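Local coordinates for blood group a-and b-cleaving endo-beta-galactosidase (Streptococcus pneumoniae, PDB 2YGL), which probably binds host glycans through tandem family 51 carbohydrate-binding modules, part of an enzyme that cleaves blood group A and B antigens, at residues K287-D293 with T327-Y333; V296-S300 with F315-V319. All coordinates share one frame; numbering follows the deposited sequence.

Contact 1: K287-D293 with T327-Y333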
loop_
_atom_site.group_PDB
_atom_site.type_symbol
_atom_site.label_atom_id
_atom_site.label_comp_id
_atom_site.label_asym_id
_atom_site.label_seq_id
_atom_site.Cartn_x
_atom_site.Cartn_y
_atom_site.Cartn_z
ATOM N N LYS A 287 -14.253 -1.313 27.588
ATOM C CA LYS A 287 -13.399 -1.813 26.504
ATOM C C LYS A 287 -14.202 -2.420 25.353
ATOM O O LYS A 287 -15.367 -2.795 25.521
ATOM C CB LYS A 287 -12.380 -2.842 27.026
ATOM C CG LYS A 287 -13.007 -4.048 27.716
ATOM C CD LYS A 287 -11.989 -5.132 28.035
ATOM C CE LYS A 287 -12.648 -6.244 28.835
ATOM N NZ LYS A 287 -11.734 -7.382 29.116
ATOM N N PHE A 288 -13.560 -2.514 24.191
ATOM C CA PHE A 288 -14.115 -3.202 23.027
ATOM C C PHE A 288 -13.127 -4.256 22.535
ATOM O O PHE A 288 -11.928 -3.983 22.434
ATOM C CB PHE A 288 -14.426 -2.208 21.901
ATOM C CG PHE A 288 -14.888 -2.862 20.620
ATOM C CD1 PHE A 288 -16.195 -3.331 20.492
ATOM C CD2 PHE A 288 -14.015 -3.006 19.543
ATOM C CE1 PHE A 288 -16.625 -3.938 19.310
ATOM C CE2 PHE A 288 -14.435 -3.608 18.358
ATOM C CZ PHE A 288 -15.742 -4.074 18.241
ATOM N N GLU A 289 -13.638 -5.446 22.224
ATOM C CA GLU A 289 -12.810 -6.559 21.763
ATOM C C GLU A 289 -13.262 -7.130 20.424
ATOM O O GLU A 289 -14.460 -7.269 20.171
ATOM C CB GLU A 289 -12.823 -7.696 22.781
ATOM C CG GLU A 289 -12.072 -7.426 24.071
ATOM C CD GLU A 289 -12.257 -8.546 25.081
ATOM O OE1 GLU A 289 -13.198 -9.359 24.924
ATOM O OE2 GLU A 289 -11.464 -8.609 26.038
ATOM N N VAL A 290 -12.289 -7.454 19.574
ATOM C CA VAL A 290 -12.530 -8.290 18.403
ATOM C C VAL A 290 -11.952 -9.668 18.712
ATOM O O VAL A 290 -10.770 -9.799 19.043
ATOM C CB VAL A 290 -11.910 -7.705 17.115
ATOM C CG1 VAL A 290 -12.246 -8.583 15.905
ATOM C CG2 VAL A 290 -12.401 -6.283 16.881
ATOM N N VAL A 291 -12.800 -10.687 18.622
ATOM C CA VAL A 291 -12.439 -12.035 19.053
ATOM C C VAL A 291 -12.578 -13.022 17.891
ATOM O O VAL A 291 -13.661 -13.174 17.324
ATOM C CB VAL A 291 -13.305 -12.491 20.260
ATOM C CG1 VAL A 291 -12.774 -13.779 20.857
ATOM C CG2 VAL A 291 -13.360 -11.399 21.336
ATOM N N ALA A 292 -11.471 -13.672 17.540
ATOM C CA ALA A 292 -11.455 -14.685 16.486
ATOM C C ALA A 292 -11.314 -16.079 17.086
ATOM O O ALA A 292 -10.301 -16.393 17.715
ATOM C CB ALA A 292 -10.331 -14.409 15.492
ATOM N N ASP A 293 -12.343 -16.902 16.888
ATOM C CA ASP A 293 -12.418 -18.266 17.442
ATOM C C ASP A 293 -12.058 -18.337 18.930
ATOM O O ASP A 293 -11.268 -19.184 19.347
ATOM C CB ASP A 293 -11.560 -19.246 16.621
ATOM C CG ASP A 293 -12.040 -19.382 15.183
ATOM O OD1 ASP A 293 -13.269 -19.367 14.953
ATOM O OD2 ASP A 293 -11.188 -19.502 14.281
ATOM N N THR A 327 -15.214 -18.150 13.396
ATOM C CA THR A 327 -16.121 -17.288 14.137
ATOM C C THR A 327 -15.446 -15.966 14.499
ATOM O O THR A 327 -14.310 -15.947 14.981
ATOM C CB THR A 327 -16.612 -17.997 15.423
ATOM O OG1 THR A 327 -17.271 -19.220 15.070
ATOM C CG2 THR A 327 -17.579 -17.121 16.213
ATOM N N ILE A 328 -16.147 -14.865 14.246
ATOM C CA ILE A 328 -15.712 -13.551 14.712
ATOM C C ILE A 328 -16.769 -12.979 15.653
ATOM O O ILE A 328 -17.950 -12.931 15.311
ATOM C CB ILE A 328 -15.408 -12.572 13.541
ATOM C CG1 ILE A 328 -14.179 -13.047 12.753
ATOM C CG2 ILE A 328 -15.196 -11.137 14.063
ATOM C CD1 ILE A 328 -13.960 -12.335 11.429
ATOM N N GLU A 329 -16.332 -12.570 16.843
ATOM C CA GLU A 329 -17.200 -11.925 17.823
ATOM C C GLU A 329 -16.734 -10.502 18.124
ATOM O O GLU A 329 -15.535 -10.243 18.270
ATOM C CB GLU A 329 -17.254 -12.737 19.119
ATOM C CG GLU A 329 -18.054 -14.026 19.022
ATOM C CD GLU A 329 -17.790 -14.968 20.184
ATOM O OE1 GLU A 329 -16.622 -15.353 20.396
ATOM O OE2 GLU A 329 -18.758 -15.331 20.883
ATOM N N LEU A 330 -17.698 -9.589 18.213
ATOM C CA LEU A 330 -17.435 -8.195 18.553
ATOM C C LEU A 330 -18.033 -7.908 19.926
ATOM O O LEU A 330 -19.254 -7.900 20.086
ATOM C CB LEU A 330 -18.030 -7.266 17.490
ATOM C CG LEU A 330 -17.701 -7.580 16.025
ATOM C CD1 LEU A 330 -18.462 -6.643 15.109
ATOM C CD2 LEU A 330 -16.194 -7.506 15.743
ATOM N N LYS A 331 -17.167 -7.684 20.910
ATOM C CA LYS A 331 -17.588 -7.646 22.316
ATOM C C LYS A 331 -17.467 -6.254 22.928
ATOM O O LYS A 331 -16.406 -5.627 22.865
ATOM C CB LYS A 331 -16.803 -8.671 23.143
ATOM C CG LYS A 331 -16.928 -10.103 22.639
ATOM C CD LYS A 331 -16.345 -11.090 23.632
ATOM C CE LYS A 331 -16.510 -12.517 23.138
ATOM N NZ LYS A 331 -15.943 -13.498 24.101
ATOM N N SER A 332 -18.564 -5.790 23.521
ATOM C CA SER A 332 -18.650 -4.446 24.086
ATOM C C SER A 332 -18.897 -4.495 25.589
ATOM O O SER A 332 -19.880 -5.085 26.047
ATOM C CB SER A 332 -19.761 -3.645 23.399
ATOM O OG SER A 332 -19.594 -3.651 21.995
ATOM N N TYR A 333 -18.000 -3.863 26.340
ATOM C CA TYR A 333 -18.032 -3.899 27.798
ATOM C C TYR A 333 -18.435 -2.552 28.386
ATOM O O TYR A 333 -17.771 -1.534 28.169
ATOM C CB TYR A 333 -16.675 -4.333 28.355
ATOM C CG TYR A 333 -16.271 -5.749 28.004
ATOM C CD1 TYR A 333 -15.740 -6.056 26.747
ATOM C CD2 TYR A 333 -16.395 -6.781 28.937
ATOM C CE1 TYR A 333 -15.353 -7.353 26.424
ATOM C CE2 TYR A 333 -16.011 -8.084 28.625
ATOM C CZ TYR A 333 -15.491 -8.361 27.364
ATOM O OH TYR A 333 -15.111 -9.643 27.047
HETATM O O HOH W 1 -13.338 -12.339 24.830
HETATM O O HOH W 2 -14.792 -16.092 18.554
HETATM O O HOH W 3 -15.085 -21.023 16.122
#

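Contact 2: V296-S300 with F315-V319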
loop_
_atom_site.group_PDB
_atom_site.type_symbol
_atom_site.label_atom_id
_atom_site.label_comp_id
_atom_site.label_asym_id
_atom_site.label_seq_id
_atom_site.Cartn_x
_atom_site.Cartn_y
_atom_site.Cartn_z
ATOM N N VAL A 296 -8.897 -13.247 21.634
ATOM C CA VAL A 296 -8.884 -11.794 21.475
ATOM C C VAL A 296 -7.748 -11.396 20.536
ATOM O O VAL A 296 -6.577 -11.653 20.825
ATOM C CB VAL A 296 -8.747 -11.067 22.845
ATOM C CG1 VAL A 296 -8.594 -9.568 22.659
ATOM C CG2 VAL A 296 -9.952 -11.368 23.734
ATOM N N ILE A 297 -8.107 -10.797 19.402
ATOM C CA ILE A 297 -7.122 -10.332 18.422
ATOM C C ILE A 297 -7.032 -8.807 18.381
ATOM O O ILE A 297 -6.111 -8.249 17.781
ATOM C CB ILE A 297 -7.367 -10.917 17.002
ATOM C CG1 ILE A 297 -8.764 -10.542 16.485
ATOM C CG2 ILE A 297 -7.139 -12.434 17.008
ATOM C CD1 ILE A 297 -8.951 -10.740 14.992
ATOM N N TYR A 298 -8.005 -8.146 19.010
ATOM C CA TYR A 298 -7.939 -6.715 19.290
ATOM C C TYR A 298 -8.588 -6.390 20.636
ATOM O O TYR A 298 -9.669 -6.891 20.948
ATOM C CB TYR A 298 -8.611 -5.869 18.195
ATOM C CG TYR A 298 -8.659 -4.399 18.575
ATOM C CD1 TYR A 298 -7.599 -3.547 18.265
ATOM C CD2 TYR A 298 -9.742 -3.872 19.287
ATOM C CE1 TYR A 298 -7.621 -2.209 18.633
ATOM C CE2 TYR A 298 -9.771 -2.534 19.665
ATOM C CZ TYR A 298 -8.710 -1.710 19.333
ATOM O OH TYR A 298 -8.732 -0.386 19.698
ATOM N N SER A 299 -7.923 -5.537 21.412
ATOM C CA SER A 299 -8.495 -4.976 22.633
ATOM C C SER A 299 -8.201 -3.483 22.722
ATOM O O SER A 299 -7.071 -3.048 22.489
ATOM C CB SER A 299 -7.955 -5.693 23.867
ATOM O OG SER A 299 -8.623 -5.251 25.034
ATOM N N SER A 300 -9.224 -2.703 23.062
ATOM C CA SER A 300 -9.096 -1.249 23.149
ATOM C C SER A 300 -8.316 -0.774 24.380
ATOM O O SER A 300 -7.904 0.388 24.445
ATOM C CB SER A 300 -10.475 -0.581 23.107
ATOM O OG SER A 300 -11.250 -0.931 24.240
ATOM N N PHE A 315 -11.936 5.701 17.920
ATOM C CA PHE A 315 -10.663 5.114 17.486
ATOM C C PHE A 315 -10.829 4.161 16.304
ATOM O O PHE A 315 -11.871 3.515 16.158
ATOM C CB PHE A 315 -9.929 4.430 18.652
ATOM C CG PHE A 315 -10.766 3.437 19.415
ATOM C CD1 PHE A 315 -11.517 3.840 20.516
ATOM C CD2 PHE A 315 -10.783 2.094 19.052
ATOM C CE1 PHE A 315 -12.286 2.927 21.229
ATOM C CE2 PHE A 315 -11.550 1.171 19.759
ATOM C CZ PHE A 315 -12.305 1.590 20.851
ATOM N N LEU A 316 -9.797 4.088 15.464
ATOM C CA LEU A 316 -9.796 3.181 14.324
ATOM C C LEU A 316 -9.357 1.785 14.743
ATOM O O LEU A 316 -8.279 1.607 15.315
ATOM C CB LEU A 316 -8.900 3.705 13.193
ATOM C CG LEU A 316 -8.758 2.847 11.923
ATOM C CD1 LEU A 316 -10.102 2.588 11.236
ATOM C CD2 LEU A 316 -7.776 3.475 10.945
ATOM N N VAL A 317 -10.214 0.806 14.470
ATOM C CA VAL A 317 -9.867 -0.599 14.643
ATOM C C VAL A 317 -9.590 -1.180 13.262
ATOM O O VAL A 317 -10.468 -1.200 12.395
ATOM C CB VAL A 317 -10.986 -1.403 15.347
ATOM C CG1 VAL A 317 -10.632 -2.887 15.397
ATOM C CG2 VAL A 317 -11.224 -0.872 16.750
ATOM N N ASP A 318 -8.356 -1.629 13.064
ATOM C CA ASP A 318 -7.935 -2.215 11.799
ATOM C C ASP A 318 -7.049 -3.413 12.111
ATOM O O ASP A 318 -5.860 -3.260 12.397
ATOM C CB ASP A 318 -7.190 -1.173 10.954
ATOM C CG ASP A 318 -6.789 -1.696 9.581
ATOM O OD1 ASP A 318 -6.928 -2.911 9.313
ATOM O OD2 ASP A 318 -6.330 -0.878 8.758
ATOM N N VAL A 319 -7.640 -4.604 12.056
ATOM C CA VAL A 319 -6.968 -5.818 12.517
ATOM C C VAL A 319 -7.050 -6.950 11.488
ATOM O O VAL A 319 -8.083 -7.144 10.839
ATOM C CB VAL A 319 -7.501 -6.262 13.923
ATOM C CG1 VAL A 319 -8.994 -6.613 13.879
ATOM C CG2 VAL A 319 -6.678 -7.412 14.502
#

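Contact 1: K287-D293 with T327-Y333
Lys-287 lays its aliphatic chain over one face of the Tyr-333 ring, CE standing 3.5 Å from the ring centroid almost on the normal. Its CG sits between the backbone N and the carbonyl carbon (chi1 58°), and the extended chain beyond carries NZ over the same ring face, a cation-pi contact 4.4 Å from the centroid. From there NZ forms a salt bridge with Glu-289 OE2 whose hydrogen bond, at 3.3 Å, is weak. The other carboxylate oxygen, Glu-289 OE1, accepts a hydrogen bond from Tyr-333 OH at 2.9 Å from above the carboxylate plane, and a water links it to Lys-331 NZ. Long amphipathic side chains suit this side of the sheet, where Lys-287, Lys-331 and Tyr-333 are partly exposed: methylenes pack while ends pair. On the opposite side of the sheet Phe-288 CZ meets Leu-330 CB at 4.0 Å. Between the two sets runs the antiparallel ladder; past its last bridge Asp-293 N bonds Thr-327 O, and Asp-293 OD1 takes Thr-327 N on the syn side but tilted out of the carboxylate plane. Strands 285-292 and 327-334 are inner strands of a five-stranded sheet, flanked by 295-299 and 251-256, while Phe-288, Leu-330 and Ile-328 pack on strand 343-352 of the facing sheet.

Contact 2: V296-S300 with F315-V319
Tyr-298 and Val-317 form the centre of this contact, the two valine methyls lying against one face of the phenol ring. Val-317 CG2 is 3.7 Å from Tyr-298 CE2 and makes a CH-pi contact with the ring, while CG1 approaches Tyr-298 CG at 4.0 Å. A branched residue suits the place because its two methyls spread over a flat surface. With CG anti to the backbone N (chi1 174°), the tyrosine reaches along the opposing strand, and its OH comes to 3.2 Å from Phe-315 CE2. The phenylalanine ring also receives Ser-300, whose CB lies 3.6 Å from Phe-315 CZ; a small residue lets the ring come this close.

At the other end Val-319 CG2 approaches Ile-297 O at 3.4 Å and Ile-297 CD1 at 4.1 Å, the two side chains crossing at about a right angle.

Further out, the backbone sets these positions. Ile-297 and Tyr-298 both face Val-290, a classic beta bulge that turns two successive side chains toward 315-319. Ser-300 OG is engaged by Phe-288 N, which anchors the end of the segment to strand 285-292. On the facing sheet, Phe-315 and Val-317 are held by backbone bonds to Val-269 and Ser-267 of strand 262-271. The strand axes lie 8.1 Å apart at closest approach, so side chains rather than backbone bonds join them. Such apolar packing between two antiparallel sheets is characteristic of a beta-sandwich, the fold of carbohydrate-binding modules of this family.

In the fold
Contact 1 joins neighbouring strands within one sheet, whereas contact 2 joins that sheet to the one facing it. They meet through strands 285-292 and 295-299, which follow each other in the chain and pair side by side; strands 315-320 and 327-334, also consecutive, take the chain from one sheet to the other. Their chemistry differs accordingly. Contact 1 combines backbone bonds with a charged face bridged by waters and a buried, largely apolar one, while contact 2 relies on aromatic and aliphatic packing, partly buried at the sheet's outermost strand, 295-299. The apolar face of contact 1 and the inward side chains of contact 2 both turn in between the two sheets, contact 1 over the more buried part and contact 2 toward the edge.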